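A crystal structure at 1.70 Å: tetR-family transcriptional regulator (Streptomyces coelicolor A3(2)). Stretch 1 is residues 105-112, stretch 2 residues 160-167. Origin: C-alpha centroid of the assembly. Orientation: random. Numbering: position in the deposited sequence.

Stretch 1, residues 105-112: GFSALMRG
Stretch 2 160-167: AESTALLW

Both stretches are helical throughout, with i to i+4 backbone hydrogen bonds such as Arg111 N to Ser107 O, 2.9 Å, and Leu165 N to Glu161 O, 3.0 Å. Their axes approach to 10.2 Å, with an angle of 127° between N-to-C directions (signed crossing angle -127°). The nearest CA atoms, Ser107 CA and Leu165 CA, are 6.2 Å apart and mark the register; 352 Å² is buried in total.

Leu165 covers the most surface, 116 Å². Its CA-to-CB bond points sideways, but chi1 -71° (m) and chi2 167° (t) bring the end of the chain closer, as a knob among Phe106, Ser107, Met110 and Arg111. Leu165 CD2 provides the evidence: it lies 3.4 Å from Phe106 CE2, 3.8 Å from Ser107 CA and 3.7 Å from Met110 CB. The CA-to-CB bond of Phe106 (chi1 -175°, chi2 85°) points toward the partner helix, and the ring also places Phe106 CE2 4.3 Å from Ala164 CB.

Arg111 (m, t, t, chi4 -87°) starts sideways and extends until Arg111 NH2 donates a weak hydrogen bond to Leu165 O, at 3.3 Å and 155°; the oxygen lies near the guanidinium plane. A water also bridges the two residues, accepting from Arg111 NE and donating to Leu165 O, both at 2.8 Å, and hydrogen-bonding Ser107 OG, also at 2.8 Å.

The CA-to-CB bond of selenomethionine Met110 (m, m, m) points toward the other helix, and Met110 CE lies 3.4 Å from Glu161 OE1.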

# COMPACT_ATOMS: atom_id res chain seq x y z
N GLY A 105 12.38 -3.03 12.35
CA GLY A 105 11.08 -3.31 13.00
C GLY A 105 9.87 -2.91 12.16
O GLY A 105 8.86 -3.64 12.10
N PHE A 106 9.99 -1.75 11.50
CA PHE A 106 8.97 -1.27 10.55
C PHE A 106 8.76 -2.29 9.41
O PHE A 106 7.60 -2.67 9.12
CB PHE A 106 9.45 0.08 9.99
CG PHE A 106 8.46 0.77 9.10
CD1 PHE A 106 7.46 1.58 9.65
CD2 PHE A 106 8.58 0.69 7.70
CE1 PHE A 106 6.54 2.26 8.80
CE2 PHE A 106 7.66 1.39 6.85
CZ PHE A 106 6.64 2.13 7.42
N SER A 107 9.86 -2.75 8.81
CA SER A 107 9.75 -3.72 7.71
C SER A 107 9.08 -4.98 8.22
O SER A 107 8.17 -5.50 7.58
CB SER A 107 11.10 -4.09 7.11
OG SER A 107 11.66 -2.94 6.52
N ALA A 108 9.51 -5.46 9.38
CA ALA A 108 8.94 -6.71 9.91
C ALA A 108 7.45 -6.57 10.20
O ALA A 108 6.65 -7.46 9.87
CB ALA A 108 9.74 -7.19 11.16
N LEU A 109 7.06 -5.46 10.81
CA LEU A 109 5.66 -5.22 11.16
C LEU A 109 4.80 -5.11 9.92
O LEU A 109 3.72 -5.70 9.84
CB LEU A 109 5.52 -3.94 11.98
CG LEU A 109 4.11 -3.48 12.35
CD1 LEU A 109 3.44 -4.47 13.29
CD2 LEU A 109 4.14 -2.12 12.95
N MSE A 110 5.29 -4.35 8.95
CA MSE A 110 4.46 -4.04 7.78
C MSE A 110 4.39 -5.22 6.83
O MSE A 110 3.33 -5.50 6.27
CB MSE A 110 4.94 -2.77 7.07
CG MSE A 110 4.94 -1.52 7.93
SE MSE A 110 3.24 -1.13 8.90
CE MSE A 110 2.12 -0.69 7.36
N ARG A 111 5.50 -5.94 6.68
CA ARG A 111 5.52 -7.08 5.74
C ARG A 111 4.82 -8.30 6.34
O ARG A 111 4.41 -9.21 5.60
CB ARG A 111 6.94 -7.38 5.23
CG ARG A 111 7.51 -6.23 4.37
CD ARG A 111 8.98 -6.43 4.01
NE ARG A 111 9.50 -5.37 3.13
CZ ARG A 111 9.42 -5.37 1.80
NH1 ARG A 111 8.84 -6.39 1.16
NH2 ARG A 111 9.94 -4.37 1.09
N GLY A 112 4.68 -8.32 7.66
CA GLY A 112 3.76 -9.22 8.36
C GLY A 112 2.30 -8.90 8.05
O GLY A 112 1.51 -9.80 7.75
N ALA A 160 2.70 5.77 -0.04
CA ALA A 160 3.79 6.25 0.81
C ALA A 160 4.35 5.16 1.75
O ALA A 160 5.57 5.07 1.96
CB ALA A 160 3.35 7.49 1.62
N GLU A 161 3.47 4.30 2.29
CA GLU A 161 3.90 3.10 3.04
C GLU A 161 4.76 2.17 2.16
O GLU A 161 5.86 1.73 2.52
CB GLU A 161 2.64 2.34 3.48
CG GLU A 161 1.88 3.03 4.54
CD GLU A 161 0.64 2.21 4.97
OE1 GLU A 161 0.64 0.97 4.82
OE2 GLU A 161 -0.31 2.84 5.45
N SER A 162 4.25 1.87 0.97
CA SER A 162 4.95 0.97 0.07
C SER A 162 6.32 1.50 -0.34
O SER A 162 7.31 0.78 -0.38
CB SER A 162 4.10 0.76 -1.19
OG SER A 162 4.72 -0.23 -2.00
N THR A 163 6.34 2.79 -0.67
CA THR A 163 7.57 3.45 -1.10
C THR A 163 8.62 3.36 0.00
O THR A 163 9.79 3.03 -0.29
CB THR A 163 7.29 4.91 -1.52
OG1 THR A 163 6.46 4.91 -2.70
CG2 THR A 163 8.58 5.65 -1.84
N ALA A 164 8.24 3.65 1.24
CA ALA A 164 9.21 3.58 2.35
C ALA A 164 9.71 2.14 2.55
O ALA A 164 10.90 1.91 2.76
CB ALA A 164 8.57 4.12 3.65
N LEU A 165 8.81 1.16 2.46
CA LEU A 165 9.20 -0.24 2.65
C LEU A 165 10.14 -0.70 1.53
O LEU A 165 11.16 -1.40 1.76
CB LEU A 165 7.95 -1.14 2.66
CG LEU A 165 7.08 -0.99 3.90
CD1 LEU A 165 5.73 -1.67 3.66
CD2 LEU A 165 7.84 -1.59 5.16
N LEU A 166 9.84 -0.28 0.30
CA LEU A 166 10.68 -0.66 -0.82
C LEU A 166 12.04 0.04 -0.70
O LEU A 166 13.07 -0.54 -1.09
CB LEU A 166 9.99 -0.32 -2.16
CG LEU A 166 8.77 -1.23 -2.43
CD1 LEU A 166 7.83 -0.61 -3.49
CD2 LEU A 166 9.24 -2.67 -2.86
N TRP A 167 12.04 1.27 -0.17
CA TRP A 167 13.28 2.03 0.04
C TRP A 167 14.20 1.26 0.99
O TRP A 167 15.39 1.03 0.67
CB TRP A 167 13.00 3.44 0.55
CG TRP A 167 14.26 4.13 1.00
CD1 TRP A 167 15.32 4.53 0.23
CD2 TRP A 167 14.59 4.47 2.35
NE1 TRP A 167 16.28 5.16 1.03
CE2 TRP A 167 15.85 5.11 2.33
CE3 TRP A 167 13.90 4.33 3.57
CZ2 TRP A 167 16.46 5.59 3.52
CZ3 TRP A 167 14.50 4.80 4.75
CH2 TRP A 167 15.76 5.44 4.71
O HOH W 1 11.32 -3.36 3.79